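Local coordinates for protein probable mannosyltransferase KTR4 (Saccharomyces cerevisiae, PDB 5A07) that is a probable mannosyltransferase whose lumenal part has a GT-A glycosyltransferase fold and holds guanosine-5'-diphosphate and a manganese ion, at residues 114-117 against 118-122; 152-155 against 156-160; 167-171 against 172-176. All coordinates share one frame; numbering follows the deposited sequence.

Overall arrangement
Following the chain from the N terminus, strand 105-110 leads into interaction 1, the first turns of helix 116-131, one of whose residues belongs to the guanosine-5'-diphosphate pocket. Strand 138-142 then brings the chain to helix 148-156, and interaction 2 closes the turn at its C-terminal end. After strand 164-168, interaction 3 closes a turn that carries W174 into the same pocket. Each contact is local and the three come in series, neither nesting nor crossing. Interactions 1 and 2 touch, through L116, I119 and I120 against I154 and I157, tying the two helices together; interaction 3 stays about 10 Å from both, measured between nearest atoms.

Interaction 1. Residues 114-117 against 118-122; sequences SDLE and DIISS
L116 and I120, one helical turn apart, meet through their outer methyls, L116 CD1 lying 3.7 Å from I120 CD1 where the two branched chains cross obliquely. L116 holds its CG anti to the backbone N (chi1 176°), which swings the isobutyl group alongside the helix toward I120, although its CB starts out pointing away from 118-122. Branched aliphatic residues suit both places, because L116 CD1 and the CG1 branch of I120 also pack against I154 of helix 148-156.

The first turn is held by three backbone bonds. I119 N reaches D115 O at 2.9 Å, with the donor almost in line with the carbonyl, while I120 N binds L116 O at 3.0 Å and S121 N binds E117 O at 3.2 Å. First-turn N-H groups often look outside the helix for partners, and D118 N gives its hydrogen to a water at 2.9 Å, which in turn makes a weak bond to S114 O.

This is the N-terminal end of the helix in the beta-alpha-beta unit formed by strand 105-110, helix 116-131 and strand 138-142, part of the Rossmann-like half of a GT-A fold. D115 occupies the N-cap position, yet its carboxylate makes no capping bond. Instead OD2 forms a salt bridge with R112 and a weak hydrogen bond with O2' of guanosine-5'-diphosphate, so an acidic residue here serves the nucleotide pocket.

I119 faces inward, its CG2 3.4 Å from L116 O, and reaches V111 and I154. E117, exposed, and D118, which leans on P233, suit the first turn, where carboxylates would be expected to interact favourably with the helix dipole.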
loop_
_atom_site.group_PDB
_atom_site.type_symbol
_atom_site.label_atom_id
_atom_site.label_comp_id
_atom_site.label_asym_id
_atom_site.label_seq_id
_atom_site.Cartn_x
_atom_site.Cartn_y
_atom_site.Cartn_z
ATOM N N SER B 114 -18.635 11.491 -8.846
ATOM C CA SER B 114 -17.901 12.471 -9.591
ATOM C C SER B 114 -16.572 11.923 -10.114
ATOM O O SER B 114 -15.965 12.605 -10.905
ATOM C CB SER B 114 -17.617 13.724 -8.736
ATOM O OG SER B 114 -16.845 13.390 -7.649
ATOM N N ASP B 115 -16.169 10.686 -9.744
ATOM C CA ASP B 115 -14.854 10.163 -10.190
ATOM C C ASP B 115 -15.042 9.347 -11.422
ATOM O O ASP B 115 -14.119 8.669 -11.896
ATOM C CB ASP B 115 -14.267 9.291 -9.096
ATOM C CG ASP B 115 -13.766 10.087 -7.939
ATOM O OD1 ASP B 115 -13.112 11.130 -8.185
ATOM O OD2 ASP B 115 -14.028 9.727 -6.776
ATOM N N LEU B 116 -16.249 9.361 -11.982
ATOM C CA LEU B 116 -16.542 8.453 -13.078
ATOM C C LEU B 116 -15.527 8.454 -14.248
ATOM O O LEU B 116 -14.999 7.404 -14.643
ATOM C CB LEU B 116 -17.948 8.692 -13.672
ATOM C CG LEU B 116 -18.231 7.841 -14.855
ATOM C CD1 LEU B 116 -18.317 6.382 -14.492
ATOM C CD2 LEU B 116 -19.596 8.335 -15.417
ATOM N N GLU B 117 -15.187 9.634 -14.712
ATOM C CA GLU B 117 -14.273 9.668 -15.871
ATOM C C GLU B 117 -12.861 9.186 -15.562
ATOM O O GLU B 117 -12.257 8.470 -16.366
ATOM C CB GLU B 117 -14.207 11.085 -16.416
ATOM C CG GLU B 117 -15.458 11.541 -17.025
ATOM C CD GLU B 117 -15.322 12.998 -17.502
ATOM O OE1 GLU B 117 -15.233 13.926 -16.628
ATOM O OE2 GLU B 117 -15.279 13.149 -18.767
ATOM N N ASP B 118 -12.396 9.506 -14.385
ATOM C CA ASP B 118 -11.023 9.193 -13.940
ATOM C C ASP B 118 -10.903 7.737 -13.585
ATOM O O ASP B 118 -9.883 7.137 -13.808
ATOM C CB ASP B 118 -10.665 10.104 -12.756
ATOM C CG ASP B 118 -10.264 11.492 -13.215
ATOM O OD1 ASP B 118 -10.091 11.679 -14.453
ATOM O OD2 ASP B 118 -10.123 12.387 -12.382
ATOM N N ILE B 119 -11.946 7.165 -13.019
ATOM C CA ILE B 119 -11.922 5.727 -12.765
ATOM C C ILE B 119 -12.059 4.942 -14.005
ATOM O O ILE B 119 -11.401 3.884 -14.155
ATOM C CB ILE B 119 -12.913 5.273 -11.643
ATOM C CG1 ILE B 119 -12.458 3.935 -11.064
ATOM C CG2 ILE B 119 -14.364 5.182 -12.144
ATOM C CD1 ILE B 119 -11.139 3.886 -10.333
ATOM N N ILE B 120 -12.841 5.415 -14.973
ATOM C CA ILE B 120 -12.855 4.756 -16.264
ATOM C C ILE B 120 -11.457 4.638 -16.911
ATOM O O ILE B 120 -11.081 3.600 -17.501
ATOM C CB ILE B 120 -13.879 5.456 -17.205
ATOM C CG1 ILE B 120 -15.301 4.997 -16.830
ATOM C CG2 ILE B 120 -13.582 5.079 -18.675
ATOM C CD1 ILE B 120 -16.389 5.773 -17.582
ATOM N N SER B 121 -10.735 5.728 -16.847
ATOM C CA SER B 121 -9.366 5.815 -17.403
ATOM C C SER B 121 -8.468 4.698 -16.758
ATOM O O SER B 121 -7.812 3.884 -17.467
ATOM C CB SER B 121 -8.829 7.205 -17.068
ATOM O OG SER B 121 -7.543 7.287 -17.579
ATOM N N SER B 122 -8.588 4.576 -15.456
ATOM C CA SER B 122 -7.844 3.540 -14.712
ATOM C C SER B 122 -8.270 2.160 -15.113
ATOM O O SER B 122 -7.420 1.299 -15.345
ATOM C CB SER B 122 -8.010 3.723 -13.194
ATOM O OG SER B 122 -7.584 4.975 -12.743
HETATM O O HOH W 1 -13.433 11.859 -12.996
#

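Interaction 2. Residues 152-155 against 156-160; sequences DGIK and SILPK
S156 curls its side chain back over the last turn of helix 148-156, CB lying over D152 O at 3.3 Å and OG bonding to G153 O at 2.8 Å. The hydroxyl sits between its own backbone N and carbonyl carbon (chi1 75°), and this rotation turns it back toward the preceding turn. The main chain of S156 is held as well, its N binding D152 O at 2.8 Å. A serine suits the place, being short enough to bond to a carbonyl one turn back while standing exposed.

I154 and L158 lie side by side and point the same way, with I154 CG2 4.0 Å from L158 CD1. Both are buried: I154 rests on F140, and L158 on I123, Y138 and V164. I157 folds CG1 against I154 O at 3.3 Å and touches I120.

Past S156 the bonding pattern tightens to three-residue steps. I157 N reaches I154 O at 3.2 Å from well above the carbonyl plane, and L158 N makes a weak bond to K155 O. A water lies within bonding distance of both K155 O and P159 O and can probably serve them, though it has more acceptors near it than protons to give. Such shortened steps, with helix carbonyls taken up by a side-chain hydroxyl and probably by water, are typical of a helix C-terminus, here the one that leads into strand 164-168 of the GT-A sheet.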
loop_
_atom_site.group_PDB
_atom_site.type_symbol
_atom_site.label_atom_id
_atom_site.label_comp_id
_atom_site.label_asym_id
_atom_site.label_seq_id
_atom_site.Cartn_x
_atom_site.Cartn_y
_atom_site.Cartn_z
ATOM N N ASP B 152 -24.102 2.818 -15.415
ATOM C CA ASP B 152 -24.184 2.636 -16.867
ATOM C C ASP B 152 -22.850 3.033 -17.544
ATOM O O ASP B 152 -22.433 2.389 -18.558
ATOM C CB ASP B 152 -25.309 3.535 -17.455
ATOM C CG ASP B 152 -26.740 2.980 -17.143
ATOM O OD1 ASP B 152 -26.863 1.760 -16.925
ATOM O OD2 ASP B 152 -27.676 3.785 -17.180
ATOM N N GLY B 153 -22.237 4.084 -17.030
ATOM C CA GLY B 153 -20.968 4.558 -17.590
ATOM C C GLY B 153 -19.893 3.468 -17.458
ATOM O O GLY B 153 -19.169 3.139 -18.394
ATOM N N ILE B 154 -19.800 2.900 -16.271
ATOM C CA ILE B 154 -18.875 1.801 -16.039
ATOM C C ILE B 154 -19.139 0.639 -16.953
ATOM O O ILE B 154 -18.240 0.059 -17.614
ATOM C CB ILE B 154 -18.957 1.335 -14.555
ATOM C CG1 ILE B 154 -18.471 2.423 -13.586
ATOM C CG2 ILE B 154 -18.152 0.062 -14.367
ATOM C CD1 ILE B 154 -17.026 2.902 -13.792
ATOM N N LYS B 155 -20.402 0.233 -17.030
ATOM C CA LYS B 155 -20.697 -0.911 -17.854
ATOM C C LYS B 155 -20.417 -0.645 -19.334
ATOM O O LYS B 155 -20.056 -1.568 -20.058
ATOM C CB LYS B 155 -22.137 -1.410 -17.662
ATOM C CG LYS B 155 -22.285 -2.084 -16.308
ATOM C CD LYS B 155 -23.711 -2.576 -16.087
ATOM C CE LYS B 155 -24.579 -1.431 -15.636
ATOM N NZ LYS B 155 -25.810 -1.973 -14.978
ATOM N N SER B 156 -20.635 0.577 -19.777
ATOM C CA SER B 156 -20.460 0.853 -21.216
ATOM C C SER B 156 -19.001 0.639 -21.656
ATOM O O SER B 156 -18.744 0.457 -22.860
ATOM C CB SER B 156 -20.937 2.295 -21.517
ATOM O OG SER B 156 -20.001 3.235 -21.055
ATOM N N ILE B 157 -18.026 0.695 -20.703
ATOM C CA ILE B 157 -16.626 0.636 -21.114
ATOM C C ILE B 157 -15.967 -0.706 -20.845
ATOM O O ILE B 157 -14.790 -0.869 -21.101
ATOM C CB ILE B 157 -15.833 1.863 -20.586
ATOM C CG1 ILE B 157 -15.962 2.019 -19.065
ATOM C CG2 ILE B 157 -16.366 3.105 -21.241
ATOM C CD1 ILE B 157 -14.962 1.197 -18.325
ATOM N N LEU B 158 -16.733 -1.683 -20.353
ATOM C CA LEU B 158 -16.249 -3.009 -20.055
ATOM C C LEU B 158 -16.891 -4.021 -20.942
ATOM O O LEU B 158 -17.992 -3.799 -21.386
ATOM C CB LEU B 158 -16.578 -3.359 -18.596
ATOM C CG LEU B 158 -15.640 -2.742 -17.528
ATOM C CD1 LEU B 158 -16.218 -2.947 -16.123
ATOM C CD2 LEU B 158 -14.240 -3.320 -17.618
ATOM N N PRO B 159 -16.258 -5.175 -21.148
ATOM C CA PRO B 159 -16.969 -6.205 -21.892
ATOM C C PRO B 159 -18.257 -6.609 -21.229
ATOM O O PRO B 159 -18.449 -6.488 -19.990
ATOM C CB PRO B 159 -16.020 -7.375 -21.892
ATOM C CG PRO B 159 -14.690 -6.755 -21.706
ATOM C CD PRO B 159 -14.891 -5.567 -20.816
ATOM N N LYS B 160 -19.180 -7.096 -22.055
ATOM C CA LYS B 160 -20.512 -7.451 -21.550
ATOM C C LYS B 160 -20.452 -8.557 -20.479
ATOM O O LYS B 160 -21.254 -8.604 -19.567
ATOM C CB LYS B 160 -21.368 -7.828 -22.785
ATOM C CG LYS B 160 -22.382 -8.931 -22.670
ATOM C CD LYS B 160 -22.751 -9.452 -24.072
ATOM C CE LYS B 160 -23.701 -10.617 -23.943
ATOM N NZ LYS B 160 -24.977 -10.069 -23.429
HETATM O O HOH W 2 -20.181 -4.370 -19.303
#

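Interaction 3. Residues 167-171 against 172-176; sequences GTIGP and DNWNM. With GDP (guanosine-5'-diphosphate), chain F.
P171 and D172 turn the chain after G170, beyond strand 164-168, with 171-173 forming a 3-10 turn. N173 N bonds to G170 O at 2.8 Å, approaching from above the carbonyl plane. P171 O accepts twice: W174 N lies at 3.2 Å, well out of the plane, whereas N175 N comes nearly end-on at 2.9 Å and adds a four-residue, alpha-like bond. Proline suits the second position (i+1) of this turn, since its ring fixes phi and no N-H is needed. A water joins G170 N to N173 OD1.

In the GT-A fold this loop follows a parallel strand of the central sheet and borders the nucleotide pocket. With chi1 at 179° the indole of W174 leaves CB on the side of the carbonyl carbon and reaches guanosine-5'-diphosphate, where CZ2 comes within 3.7 Å of O6. The large flat side chain suits a place shared by base and core: I169 CD1 approaches the ring obliquely at 3.8 Å from CE3, and F211 also meets it. I169 CG2 packs on N173 CB, again at 3.8 Å. N175 lays its amide beside the proline, ND2 3.5 Å from P171 CB, while its OD1 lies at the indole edge in plane.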
loop_
_atom_site.group_PDB
_atom_site.type_symbol
_atom_site.label_atom_id
_atom_site.label_comp_id
_atom_site.label_asym_id
_atom_site.label_seq_id
_atom_site.Cartn_x
_atom_site.Cartn_y
_atom_site.Cartn_z
ATOM N N GLY B 167 -21.740 -1.063 -4.282
ATOM C CA GLY B 167 -22.211 -1.045 -2.912
ATOM C C GLY B 167 -22.087 0.274 -2.246
ATOM O O GLY B 167 -21.135 1.051 -2.446
ATOM N N THR B 168 -23.049 0.540 -1.369
ATOM C CA THR B 168 -22.963 1.693 -0.533
ATOM C C THR B 168 -22.425 1.357 0.869
ATOM O O THR B 168 -22.699 0.356 1.374
ATOM C CB THR B 168 -24.381 2.319 -0.350
ATOM O OG1 THR B 168 -24.948 2.450 -1.650
ATOM C CG2 THR B 168 -24.282 3.695 0.270
ATOM N N ILE B 169 -21.710 2.242 1.486
ATOM C CA ILE B 169 -21.143 1.944 2.803
ATOM C C ILE B 169 -22.109 2.553 3.808
ATOM O O ILE B 169 -22.424 3.724 3.706
ATOM C CB ILE B 169 -19.792 2.629 2.996
ATOM C CG1 ILE B 169 -18.796 2.140 1.913
ATOM C CG2 ILE B 169 -19.256 2.367 4.426
ATOM C CD1 ILE B 169 -17.656 3.098 1.708
ATOM N N GLY B 170 -22.545 1.758 4.749
ATOM C CA GLY B 170 -23.459 2.246 5.823
ATOM C C GLY B 170 -22.857 3.378 6.597
ATOM O O GLY B 170 -21.654 3.386 6.832
ATOM N N PRO B 171 -23.675 4.366 7.015
ATOM C CA PRO B 171 -23.121 5.583 7.560
ATOM C C PRO B 171 -22.358 5.357 8.838
ATOM O O PRO B 171 -21.369 6.028 9.112
ATOM C CB PRO B 171 -24.363 6.457 7.838
ATOM C CG PRO B 171 -25.412 5.920 6.910
ATOM C CD PRO B 171 -25.147 4.458 6.801
ATOM N N ASP B 172 -22.770 4.387 9.601
ATOM C CA ASP B 172 -22.050 4.042 10.792
ATOM C C ASP B 172 -20.668 3.431 10.515
ATOM O O ASP B 172 -19.866 3.387 11.399
ATOM C CB ASP B 172 -22.887 3.052 11.593
ATOM C CG ASP B 172 -24.123 3.745 12.272
ATOM O OD1 ASP B 172 -24.160 4.980 12.356
ATOM O OD2 ASP B 172 -25.022 3.026 12.733
ATOM N N ASN B 173 -20.445 2.917 9.307
ATOM C CA ASN B 173 -19.174 2.324 8.905
ATOM C C ASN B 173 -18.279 3.288 8.159
ATOM O O ASN B 173 -17.242 2.874 7.635
ATOM C CB ASN B 173 -19.430 1.111 8.051
ATOM C CG ASN B 173 -20.136 0.015 8.797
ATOM O OD1 ASN B 173 -20.919 -0.740 8.226
ATOM N ND2 ASN B 173 -19.846 -0.119 10.036
ATOM N N TRP B 174 -18.685 4.561 8.105
ATOM C CA TRP B 174 -17.967 5.611 7.376
ATOM C C TRP B 174 -17.733 6.859 8.232
ATOM O O TRP B 174 -16.623 7.342 8.353
ATOM C CB TRP B 174 -18.737 5.972 6.089
ATOM C CG TRP B 174 -18.095 7.050 5.311
ATOM C CD1 TRP B 174 -18.375 8.363 5.381
ATOM C CD2 TRP B 174 -16.981 6.914 4.419
ATOM N NE1 TRP B 174 -17.535 9.056 4.593
ATOM C CE2 TRP B 174 -16.688 8.184 3.959
ATOM C CE3 TRP B 174 -16.236 5.813 3.946
ATOM C CZ2 TRP B 174 -15.664 8.436 3.040
ATOM C CZ3 TRP B 174 -15.218 6.039 3.054
ATOM C CH2 TRP B 174 -14.948 7.350 2.585
ATOM N N ASN B 175 -18.801 7.395 8.833
ATOM C CA ASN B 175 -18.733 8.693 9.490
ATOM C C ASN B 175 -17.889 8.733 10.757
ATOM O O ASN B 175 -17.681 7.746 11.403
ATOM C CB ASN B 175 -20.147 9.169 9.894
ATOM C CG ASN B 175 -21.062 9.394 8.702
ATOM O OD1 ASN B 175 -20.649 9.829 7.680
ATOM N ND2 ASN B 175 -22.312 9.146 8.892
ATOM N N MET B 176 -17.411 9.926 11.068
ATOM C CA MET B 176 -16.729 10.158 12.330
ATOM C C MET B 176 -17.589 9.560 13.448
ATOM O O MET B 176 -18.766 9.897 13.555
ATOM C CB MET B 176 -16.554 11.651 12.538
ATOM C CG MET B 176 -15.763 11.980 13.809
ATOM S SD MET B 176 -15.763 13.729 14.153
ATOM C CE MET B 176 -14.749 14.417 12.880
HETATM P PB GDP F . -4.878 10.434 -2.335
HETATM O O1B GDP F . -4.611 11.819 -2.788
HETATM O O2B GDP F . -4.500 10.055 -1.022
HETATM O O3B GDP F . -4.589 9.438 -3.394
HETATM O O3A GDP F . -6.480 10.521 -2.090
HETATM P PA GDP F . -7.718 10.229 -3.037
HETATM O O1A GDP F . -8.669 11.343 -3.115
HETATM O O2A GDP F . -7.412 9.610 -4.338
HETATM O "O5'" GDP F . -8.467 9.147 -2.166
HETATM C "C5'" GDP F . -8.180 7.750 -2.028
HETATM C "C4'" GDP F . -9.261 6.855 -2.609
HETATM O "O4'" GDP F . -10.452 7.067 -1.841
HETATM C "C3'" GDP F . -9.605 7.129 -4.063
HETATM O "O3'" GDP F . -10.051 5.893 -4.673
HETATM C "C2'" GDP F . -10.746 8.153 -3.948
HETATM O "O2'" GDP F . -11.636 8.088 -5.054
HETATM C "C1'" GDP F . -11.429 7.650 -2.726
HETATM N N9 GDP F . -12.091 8.706 -1.922
HETATM C C8 GDP F . -11.535 9.764 -1.278
HETATM N N7 GDP F . -12.531 10.458 -0.591
HETATM C C5 GDP F . -13.704 9.789 -0.810
HETATM C C6 GDP F . -15.098 9.984 -0.369
HETATM O O6 GDP F . -15.273 10.992 0.389
HETATM N N1 GDP F . -16.020 9.117 -0.810
HETATM C C2 GDP F . -15.714 8.077 -1.672
HETATM N N2 GDP F . -16.680 7.260 -2.078
HETATM N N3 GDP F . -14.437 7.857 -2.113
HETATM C C4 GDP F . -13.430 8.632 -1.668
HETATM O O HOH W 3 -21.197 -1.020 5.092
#